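Local coordinates for erythrocyte binding antigen 140 (Plasmodium falciparum, PDB 4GF2), which probably binds a host receptor on the erythrocyte surface, glycophorin C, through two Duffy binding-like domains during parasite invasion, at residues C219-M233 and L265-C279. The protein carries 3 engineered substitutions. Residues are numbered along the deposited sequence; the frame is centred on the assembly and turned at random.
Sequences CSSYTSFMKKSKTQM and LDDFFKNEKEYDDLC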
# COMPACT_ATOMS: atom_id res chain seq x y z
N CYS A 219 -1.98 -2.05 12.09
CA CYS A 219 -2.80 -1.27 11.17
C CYS A 219 -3.13 -2.11 9.94
O CYS A 219 -4.27 -2.12 9.47
CB CYS A 219 -2.07 0.01 10.74
SG CYS A 219 -1.94 1.25 12.03
N SER A 220 -2.12 -2.80 9.43
CA SER A 220 -2.27 -3.63 8.24
C SER A 220 -3.18 -4.82 8.51
O SER A 220 -4.02 -5.17 7.69
CB SER A 220 -0.90 -4.11 7.77
OG SER A 220 -1.04 -5.07 6.73
N SER A 221 -2.99 -5.44 9.67
CA SER A 221 -3.82 -6.58 10.06
C SER A 221 -5.28 -6.14 10.13
O SER A 221 -6.17 -6.84 9.66
CB SER A 221 -3.37 -7.13 11.41
OG SER A 221 -2.07 -7.69 11.33
N TYR A 222 -5.51 -4.97 10.73
CA TYR A 222 -6.86 -4.45 10.88
C TYR A 222 -7.51 -4.20 9.52
O TYR A 222 -8.68 -4.52 9.32
CB TYR A 222 -6.84 -3.16 11.70
CG TYR A 222 -8.20 -2.56 11.95
CD1 TYR A 222 -8.96 -2.96 13.04
CD2 TYR A 222 -8.74 -1.61 11.09
CE1 TYR A 222 -10.21 -2.42 13.28
CE2 TYR A 222 -9.99 -1.06 11.32
CZ TYR A 222 -10.72 -1.47 12.41
OH TYR A 222 -11.96 -0.93 12.64
N THR A 223 -6.75 -3.64 8.60
CA THR A 223 -7.26 -3.36 7.26
C THR A 223 -7.73 -4.63 6.57
O THR A 223 -8.86 -4.70 6.10
CB THR A 223 -6.19 -2.69 6.39
OG1 THR A 223 -5.96 -1.36 6.87
CG2 THR A 223 -6.63 -2.63 4.93
N SER A 224 -6.86 -5.64 6.50
CA SER A 224 -7.21 -6.86 5.79
C SER A 224 -8.42 -7.53 6.42
O SER A 224 -9.26 -8.09 5.72
CB SER A 224 -6.02 -7.83 5.75
OG SER A 224 -5.59 -8.18 7.05
N PHE A 225 -8.53 -7.45 7.74
CA PHE A 225 -9.64 -8.05 8.46
C PHE A 225 -10.96 -7.39 8.07
O PHE A 225 -12.00 -8.06 8.01
CB PHE A 225 -9.43 -7.94 9.96
CG PHE A 225 -10.69 -8.10 10.76
CD1 PHE A 225 -11.21 -9.35 11.01
CD2 PHE A 225 -11.36 -6.99 11.24
CE1 PHE A 225 -12.37 -9.50 11.74
CE2 PHE A 225 -12.52 -7.13 11.97
CZ PHE A 225 -13.03 -8.39 12.22
N MET A 226 -10.93 -6.08 7.84
CA MET A 226 -12.11 -5.36 7.41
C MET A 226 -12.47 -5.73 5.97
O MET A 226 -13.64 -5.92 5.64
CB MET A 226 -11.89 -3.85 7.53
CG MET A 226 -11.67 -3.37 8.96
SD MET A 226 -13.11 -3.55 10.02
CE MET A 226 -14.15 -2.20 9.45
N LYS A 227 -11.46 -5.85 5.11
CA LYS A 227 -11.68 -6.27 3.73
C LYS A 227 -12.39 -7.62 3.70
O LYS A 227 -13.45 -7.75 3.09
CB LYS A 227 -10.35 -6.38 2.98
CG LYS A 227 -9.68 -5.04 2.70
CD LYS A 227 -8.36 -5.25 1.97
CE LYS A 227 -7.68 -3.94 1.65
NZ LYS A 227 -6.34 -4.16 1.03
N LYS A 228 -11.79 -8.61 4.36
CA LYS A 228 -12.38 -9.94 4.43
C LYS A 228 -13.78 -9.90 5.02
O LYS A 228 -14.70 -10.54 4.49
CB LYS A 228 -11.51 -10.87 5.28
CG LYS A 228 -10.18 -11.23 4.63
CD LYS A 228 -9.43 -12.26 5.45
CE LYS A 228 -8.20 -12.77 4.72
NZ LYS A 228 -7.21 -11.69 4.43
N SER A 229 -13.94 -9.16 6.10
CA SER A 229 -15.23 -9.06 6.78
C SER A 229 -16.30 -8.44 5.88
O SER A 229 -17.46 -8.87 5.90
CB SER A 229 -15.10 -8.24 8.06
OG SER A 229 -14.23 -8.89 8.98
N LYS A 230 -15.93 -7.44 5.09
CA LYS A 230 -16.90 -6.77 4.23
C LYS A 230 -17.45 -7.70 3.15
O LYS A 230 -18.64 -7.68 2.85
CB LYS A 230 -16.31 -5.52 3.58
CG LYS A 230 -17.25 -4.88 2.57
CD LYS A 230 -16.78 -3.51 2.13
CE LYS A 230 -17.76 -2.89 1.15
NZ LYS A 230 -17.39 -1.49 0.80
N THR A 231 -16.58 -8.52 2.55
CA THR A 231 -17.03 -9.45 1.53
C THR A 231 -17.94 -10.50 2.18
O THR A 231 -18.95 -10.90 1.61
CB THR A 231 -15.85 -10.14 0.80
OG1 THR A 231 -15.17 -11.03 1.69
CG2 THR A 231 -14.87 -9.11 0.25
N GLN A 232 -17.58 -10.93 3.39
CA GLN A 232 -18.36 -11.92 4.11
C GLN A 232 -19.77 -11.42 4.37
O GLN A 232 -20.75 -12.12 4.09
CB GLN A 232 -17.68 -12.29 5.44
CG GLN A 232 -16.51 -13.25 5.29
CD GLN A 232 -15.86 -13.59 6.62
OE1 GLN A 232 -16.23 -13.05 7.67
NE2 GLN A 232 -14.90 -14.50 6.59
N MET A 233 -19.88 -10.21 4.90
CA MET A 233 -21.19 -9.67 5.24
C MET A 233 -22.03 -9.47 3.99
O MET A 233 -23.24 -9.67 4.01
CB MET A 233 -21.07 -8.36 6.01
CG MET A 233 -22.29 -8.06 6.88
SD MET A 233 -22.22 -6.47 7.72
CE MET A 233 -22.47 -5.35 6.35
N LEU A 265 -23.85 -1.41 4.82
CA LEU A 265 -22.57 -2.08 4.61
C LEU A 265 -21.43 -1.09 4.47
O LEU A 265 -20.48 -1.11 5.24
CB LEU A 265 -22.62 -2.98 3.38
CG LEU A 265 -23.57 -4.18 3.44
CD1 LEU A 265 -24.76 -3.97 2.53
CD2 LEU A 265 -22.83 -5.46 3.06
N ASP A 266 -21.54 -0.22 3.47
CA ASP A 266 -20.50 0.76 3.19
C ASP A 266 -20.10 1.50 4.46
O ASP A 266 -18.94 1.46 4.88
CB ASP A 266 -20.97 1.75 2.12
CG ASP A 266 -19.87 2.70 1.68
OD1 ASP A 266 -18.68 2.38 1.89
OD2 ASP A 266 -20.20 3.77 1.12
N ASP A 267 -21.06 2.18 5.08
CA ASP A 267 -20.80 2.95 6.29
C ASP A 267 -20.35 2.06 7.43
O ASP A 267 -19.70 2.52 8.38
CB ASP A 267 -22.06 3.73 6.70
CG ASP A 267 -21.83 4.61 7.91
OD1 ASP A 267 -20.71 5.16 8.05
OD2 ASP A 267 -22.77 4.76 8.72
N PHE A 268 -20.69 0.78 7.34
CA PHE A 268 -20.32 -0.19 8.37
C PHE A 268 -18.82 -0.45 8.34
O PHE A 268 -18.20 -0.70 9.38
CB PHE A 268 -21.08 -1.50 8.14
CG PHE A 268 -21.14 -2.40 9.34
CD1 PHE A 268 -22.07 -2.19 10.34
CD2 PHE A 268 -20.26 -3.47 9.46
CE1 PHE A 268 -22.13 -3.02 11.44
CE2 PHE A 268 -20.32 -4.30 10.56
CZ PHE A 268 -21.25 -4.08 11.55
N PHE A 269 -18.22 -0.37 7.15
CA PHE A 269 -16.80 -0.65 6.99
C PHE A 269 -15.97 0.57 6.61
O PHE A 269 -14.75 0.47 6.45
CB PHE A 269 -16.60 -1.76 5.95
CG PHE A 269 -17.25 -3.05 6.32
CD1 PHE A 269 -16.71 -3.85 7.31
CD2 PHE A 269 -18.40 -3.47 5.68
CE1 PHE A 269 -17.31 -5.05 7.66
CE2 PHE A 269 -19.00 -4.66 6.02
CZ PHE A 269 -18.45 -5.45 7.01
N LYS A 270 -16.61 1.73 6.46
CA LYS A 270 -15.88 2.97 6.24
C LYS A 270 -14.92 3.19 7.40
O LYS A 270 -15.35 3.30 8.55
CB LYS A 270 -16.82 4.16 6.12
CG LYS A 270 -17.56 4.27 4.79
CD LYS A 270 -18.07 5.69 4.55
CE LYS A 270 -19.00 5.77 3.36
NZ LYS A 270 -20.35 5.20 3.66
N ASN A 271 -13.63 3.24 7.12
CA ASN A 271 -12.64 3.51 8.16
C ASN A 271 -12.87 4.89 8.76
O ASN A 271 -12.96 5.88 8.04
CB ASN A 271 -11.22 3.40 7.61
CG ASN A 271 -10.71 1.97 7.61
OD1 ASN A 271 -11.47 1.02 7.83
ND2 ASN A 271 -9.41 1.80 7.37
N GLU A 272 -12.97 4.94 10.08
CA GLU A 272 -13.26 6.19 10.77
C GLU A 272 -12.05 7.11 10.78
O GLU A 272 -10.94 6.70 10.41
CB GLU A 272 -13.72 5.91 12.20
CG GLU A 272 -15.02 5.11 12.29
CD GLU A 272 -15.30 4.60 13.69
OE1 GLU A 272 -14.52 4.92 14.62
OE2 GLU A 272 -16.29 3.86 13.87
N LYS A 273 -12.27 8.35 11.19
CA LYS A 273 -11.20 9.33 11.28
C LYS A 273 -10.07 8.77 12.13
O LYS A 273 -8.89 8.97 11.83
CB LYS A 273 -11.73 10.63 11.90
CG LYS A 273 -11.26 11.90 11.21
CD LYS A 273 -9.87 12.31 11.67
CE LYS A 273 -9.39 13.57 10.96
NZ LYS A 273 -10.29 14.74 11.22
N GLU A 274 -10.43 8.04 13.17
CA GLU A 274 -9.45 7.58 14.15
C GLU A 274 -8.42 6.64 13.54
O GLU A 274 -7.24 6.70 13.89
CB GLU A 274 -10.15 6.89 15.32
CG GLU A 274 -9.23 6.64 16.51
CD GLU A 274 -9.97 6.06 17.71
OE1 GLU A 274 -11.16 5.71 17.56
OE2 GLU A 274 -9.35 5.97 18.79
N TYR A 275 -8.85 5.79 12.62
CA TYR A 275 -7.92 4.88 11.97
C TYR A 275 -6.85 5.66 11.20
O TYR A 275 -5.65 5.43 11.36
CB TYR A 275 -8.64 3.92 11.02
CG TYR A 275 -7.67 3.06 10.25
CD1 TYR A 275 -7.10 3.52 9.07
CD2 TYR A 275 -7.28 1.82 10.74
CE1 TYR A 275 -6.19 2.74 8.38
CE2 TYR A 275 -6.38 1.04 10.05
CZ TYR A 275 -5.83 1.51 8.87
OH TYR A 275 -4.93 0.73 8.19
N ASP A 276 -7.30 6.59 10.36
CA ASP A 276 -6.40 7.45 9.60
C ASP A 276 -5.46 8.22 10.53
O ASP A 276 -4.28 8.41 10.22
CB ASP A 276 -7.19 8.43 8.74
CG ASP A 276 -7.79 7.78 7.50
OD1 ASP A 276 -7.74 6.54 7.39
OD2 ASP A 276 -8.31 8.52 6.64
N ASP A 277 -5.99 8.66 11.66
CA ASP A 277 -5.20 9.42 12.63
C ASP A 277 -4.09 8.60 13.26
O ASP A 277 -3.06 9.14 13.67
CB ASP A 277 -6.11 9.97 13.74
CG ASP A 277 -7.12 10.98 13.24
OD1 ASP A 277 -6.87 11.61 12.18
OD2 ASP A 277 -8.16 11.16 13.91
N LEU A 278 -4.29 7.29 13.36
CA LEU A 278 -3.34 6.43 14.07
C LEU A 278 -2.48 5.59 13.14
O LEU A 278 -1.42 5.10 13.55
CB LEU A 278 -4.09 5.50 15.03
CG LEU A 278 -4.76 6.14 16.24
CD1 LEU A 278 -5.38 5.06 17.11
CD2 LEU A 278 -3.78 6.97 17.05
N CYS A 279 -2.92 5.42 11.90
CA CYS A 279 -2.28 4.46 11.01
C CYS A 279 -1.69 5.07 9.74
O CYS A 279 -1.02 4.37 8.98
CB CYS A 279 -3.28 3.36 10.63
SG CYS A 279 -3.69 2.28 12.01
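Cys219 and Cys279 are joined by a disulfide (SG to SG 2.0 Å), the covalent tie between residues 219-233, part of helix 213-242, and a chain that returns roughly antiparallel to it. The axis of 265-269 lies 161° from that of 219-233, and the short helix 273-279 is also broadly antiparallel.

The polar evidence clusters beside this tie. Tyr275 OH donates to Cys219 O at 3.2 Å, arriving above the carbonyl plane, 61° out of it. The same oxygen also accepts two bonds from within its own helix, from Thr223 N and Thr223 OG1, the latter lying 2.7 Å from Tyr275 OH. Three donors thus grip one carbonyl, one of them from across the contact.

Most of the remaining contact is apolar, with aromatic rings at its centre. The rings of Tyr222 and Tyr275 are near parallel (26°) but slid apart, meeting by CD2 of Tyr222 and CE2 of Tyr275. Farther along, Phe269 enters as a knob among Met226, Ser229, Lys230 and Met233. Lys230 CA is 3.6 Å from the Phe269 ring centroid, a CH-pi contact over one face, while Phe268 CD2 lies over the opposite face, toward its rim, and the Met226 methyl CE meets the ring edge at CD1, 3.7 Å away. Met233 swings CG away from its own backbone N, which puts SD over a face of the Phe268 ring, a Met-aromatic contact, 4.3 Å from the centroid; a bend at chi3 carries CE onto Leu265 CD2.

This is helix packing within the first of two Duffy binding-like domains. Helix 175-202 packs alongside: its Phe187 meets the rings of Phe225 and Phe268, its Phe195 meets Tyr222 edge-to-face, and its Lys191 NZ hydrogen-bonds Tyr222 OH. Phe257 of helix 252-259 touches Met233 and Leu265, and strand 23-27 touches Gln232.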